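Local coordinates for butyrophilin subfamily 1 member A1 (Bos taurus, PDB 4HH8), which may act as a membrane receptor for milk-fat droplets during their secretion and probably inhibits the proliferation and cytokine secretion of activated T cells, at residues P159-Q164 against V202-R207. The protein carries 1 engineered substitution. Residues are numbered along the deposited sequence; the frame is centred on the assembly and turned at random.
Sequences PQVQWQ and VSCAIR. Unlike the reference sequence in segment 159-164: Q164 (reference Arg). Engineered in segment 202-207: A205 (natural residue Cys).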
loop_
_atom_site.group_PDB
_atom_site.type_symbol
_atom_site.label_atom_id
_atom_site.label_comp_id
_atom_site.label_asym_id
_atom_site.label_seq_id
_atom_site.Cartn_x
_atom_site.Cartn_y
_atom_site.Cartn_z
ATOM N N PRO A 159 0.562 10.155 -3.950
ATOM C CA PRO A 159 1.627 10.780 -3.161
ATOM C C PRO A 159 1.363 12.308 -2.974
ATOM O O PRO A 159 0.609 12.919 -3.742
ATOM C CB PRO A 159 2.861 10.548 -4.051
ATOM C CG PRO A 159 2.249 10.740 -5.457
ATOM C CD PRO A 159 0.926 10.069 -5.389
ATOM N N GLN A 160 1.969 12.900 -1.958
ATOM C CA GLN A 160 1.784 14.308 -1.662
ATOM C C GLN A 160 2.972 15.047 -2.222
ATOM O O GLN A 160 4.080 14.520 -2.227
ATOM C CB GLN A 160 1.681 14.501 -0.136
ATOM C CG GLN A 160 1.981 15.934 0.452
ATOM C CD GLN A 160 2.083 15.917 1.995
ATOM O OE1 GLN A 160 3.161 16.044 2.563
ATOM N NE2 GLN A 160 0.967 15.702 2.655
ATOM N N VAL A 161 2.721 16.249 -2.730
ATOM C CA VAL A 161 3.737 17.124 -3.262
ATOM C C VAL A 161 3.887 18.301 -2.278
ATOM O O VAL A 161 2.901 18.836 -1.840
ATOM C CB VAL A 161 3.309 17.683 -4.621
ATOM C CG1 VAL A 161 4.370 18.598 -5.187
ATOM C CG2 VAL A 161 2.981 16.530 -5.662
ATOM N N GLN A 162 5.117 18.699 -1.944
ATOM C CA GLN A 162 5.340 19.857 -1.090
ATOM C C GLN A 162 6.446 20.697 -1.725
ATOM O O GLN A 162 7.509 20.188 -2.034
ATOM C CB GLN A 162 5.669 19.399 0.361
ATOM C CG GLN A 162 6.324 20.433 1.310
ATOM C CD GLN A 162 7.195 19.765 2.455
ATOM O OE1 GLN A 162 8.215 19.069 2.199
ATOM N NE2 GLN A 162 6.797 20.002 3.700
ATOM N N TRP A 163 6.179 21.964 -1.967
ATOM C CA TRP A 163 7.212 22.898 -2.400
ATOM C C TRP A 163 7.713 23.698 -1.215
ATOM O O TRP A 163 6.922 24.140 -0.399
ATOM C CB TRP A 163 6.667 23.891 -3.422
ATOM C CG TRP A 163 6.145 23.262 -4.650
ATOM C CD1 TRP A 163 4.873 22.774 -4.855
ATOM C CD2 TRP A 163 6.864 23.031 -5.850
ATOM N NE1 TRP A 163 4.759 22.277 -6.117
ATOM C CE2 TRP A 163 5.974 22.410 -6.752
ATOM C CE3 TRP A 163 8.180 23.319 -6.273
ATOM C CZ2 TRP A 163 6.338 22.088 -8.054
ATOM C CZ3 TRP A 163 8.550 22.982 -7.590
ATOM C CH2 TRP A 163 7.623 22.360 -8.451
ATOM N N GLN A 164 9.014 23.944 -1.175
ATOM C CA GLN A 164 9.634 24.685 -0.088
ATOM C C GLN A 164 10.672 25.643 -0.601
ATOM O O GLN A 164 11.392 25.310 -1.542
ATOM C CB GLN A 164 10.328 23.710 0.852
ATOM C CG GLN A 164 9.528 23.310 2.035
ATOM C CD GLN A 164 10.379 22.529 2.995
ATOM O OE1 GLN A 164 10.858 21.440 2.666
ATOM N NE2 GLN A 164 10.609 23.085 4.176
ATOM N N VAL A 202 14.610 26.444 -4.813
ATOM C CA VAL A 202 13.331 25.859 -4.457
ATOM C C VAL A 202 13.443 24.350 -4.486
ATOM O O VAL A 202 14.054 23.789 -5.400
ATOM C CB VAL A 202 12.253 26.247 -5.446
ATOM C CG1 VAL A 202 10.984 25.448 -5.169
ATOM C CG2 VAL A 202 11.982 27.723 -5.362
ATOM N N SER A 203 12.826 23.690 -3.515
ATOM C CA SER A 203 12.750 22.248 -3.555
ATOM C C SER A 203 11.310 21.702 -3.723
ATOM O O SER A 203 10.321 22.377 -3.407
ATOM C CB SER A 203 13.441 21.643 -2.338
ATOM O OG SER A 203 12.577 21.719 -1.237
ATOM N N CYS A 204 11.221 20.470 -4.223
ATOM C CA CYS A 204 9.975 19.778 -4.423
ATOM C C CYS A 204 10.146 18.474 -3.674
ATOM O O CYS A 204 11.135 17.797 -3.884
ATOM C CB CYS A 204 9.755 19.506 -5.925
ATOM S SG CYS A 204 8.332 18.372 -6.270
ATOM N N ALA A 205 9.211 18.121 -2.795
ATOM C CA ALA A 205 9.273 16.854 -2.107
ATOM C C ALA A 205 8.063 16.058 -2.486
ATOM O O ALA A 205 6.958 16.595 -2.513
ATOM C CB ALA A 205 9.320 17.034 -0.572
ATOM N N ILE A 206 8.266 14.778 -2.781
ATOM C CA ILE A 206 7.175 13.902 -3.027
ATOM C C ILE A 206 7.137 12.927 -1.861
ATOM O O ILE A 206 8.122 12.251 -1.600
ATOM C CB ILE A 206 7.363 13.055 -4.357
ATOM C CG1 ILE A 206 7.736 13.933 -5.576
ATOM C CG2 ILE A 206 6.155 12.255 -4.632
ATOM C CD1 ILE A 206 6.699 14.954 -5.986
ATOM N N ARG A 207 5.999 12.782 -1.208
ATOM C CA ARG A 207 5.989 11.950 -0.025
ATOM C C ARG A 207 4.939 10.882 -0.093
ATOM O O ARG A 207 3.790 11.172 -0.385
ATOM C CB ARG A 207 5.717 12.862 1.194
ATOM C CG ARG A 207 5.759 12.139 2.538
ATOM C CD ARG A 207 5.624 13.148 3.672
ATOM N NE ARG A 207 5.579 12.503 4.978
ATOM C CZ ARG A 207 6.653 12.197 5.700
ATOM N NH1 ARG A 207 7.881 12.449 5.230
ATOM N NH2 ARG A 207 6.500 11.636 6.886
#
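Strands 160-164 and 202-207 run antiparallel, their axes 4.7 Å apart at closest approach and their N-to-C directions 161° apart. Six backbone hydrogen bonds, two per hydrogen-bonded pair, fix the register: Q160 N to R207 O (3.0 Å) and R207 N to Q160 O (2.8 Å), Q162 N to A205 O (2.9 Å) and A205 N to Q162 O (2.8 Å), Q164 N to S203 O (3.0 Å) and S203 N to Q164 O (2.9 Å). V161–I206 and W163–C204 are the non-hydrogen-bonded pairs between them, with CA atoms 4.7 and 4.6 Å apart; their side chains share one face. There C204 lies over the six-membered ring of W163, its SG 4.5 Å from the centroid and 8° off the normal, a sulfur-aromatic contact joined by a CH-pi contact from CB (4.2 Å, 19°). C204 is disulfide-bonded to C150 on strand 146-155 of the facing sheet, so the disulfide packs on W163, the cystine and tryptophan at the core of an immunoglobulin β-sandwich, here the membrane-proximal domain, with the pair corresponding to strands C and F. V202 CG1 meets the ring edge at W163 CE3 (3.7 Å), while V161 CG2 touches I206 CD1 (4.1 Å). The other face is more polar: Q162 OE1 approaches CB of the engineered A205 (3.6 Å), and Q160 OE1 comes within 4.0 Å of R207 CD; the R207 guanidinium (NH1) forms a salt bridge with E214 on strand 213-220.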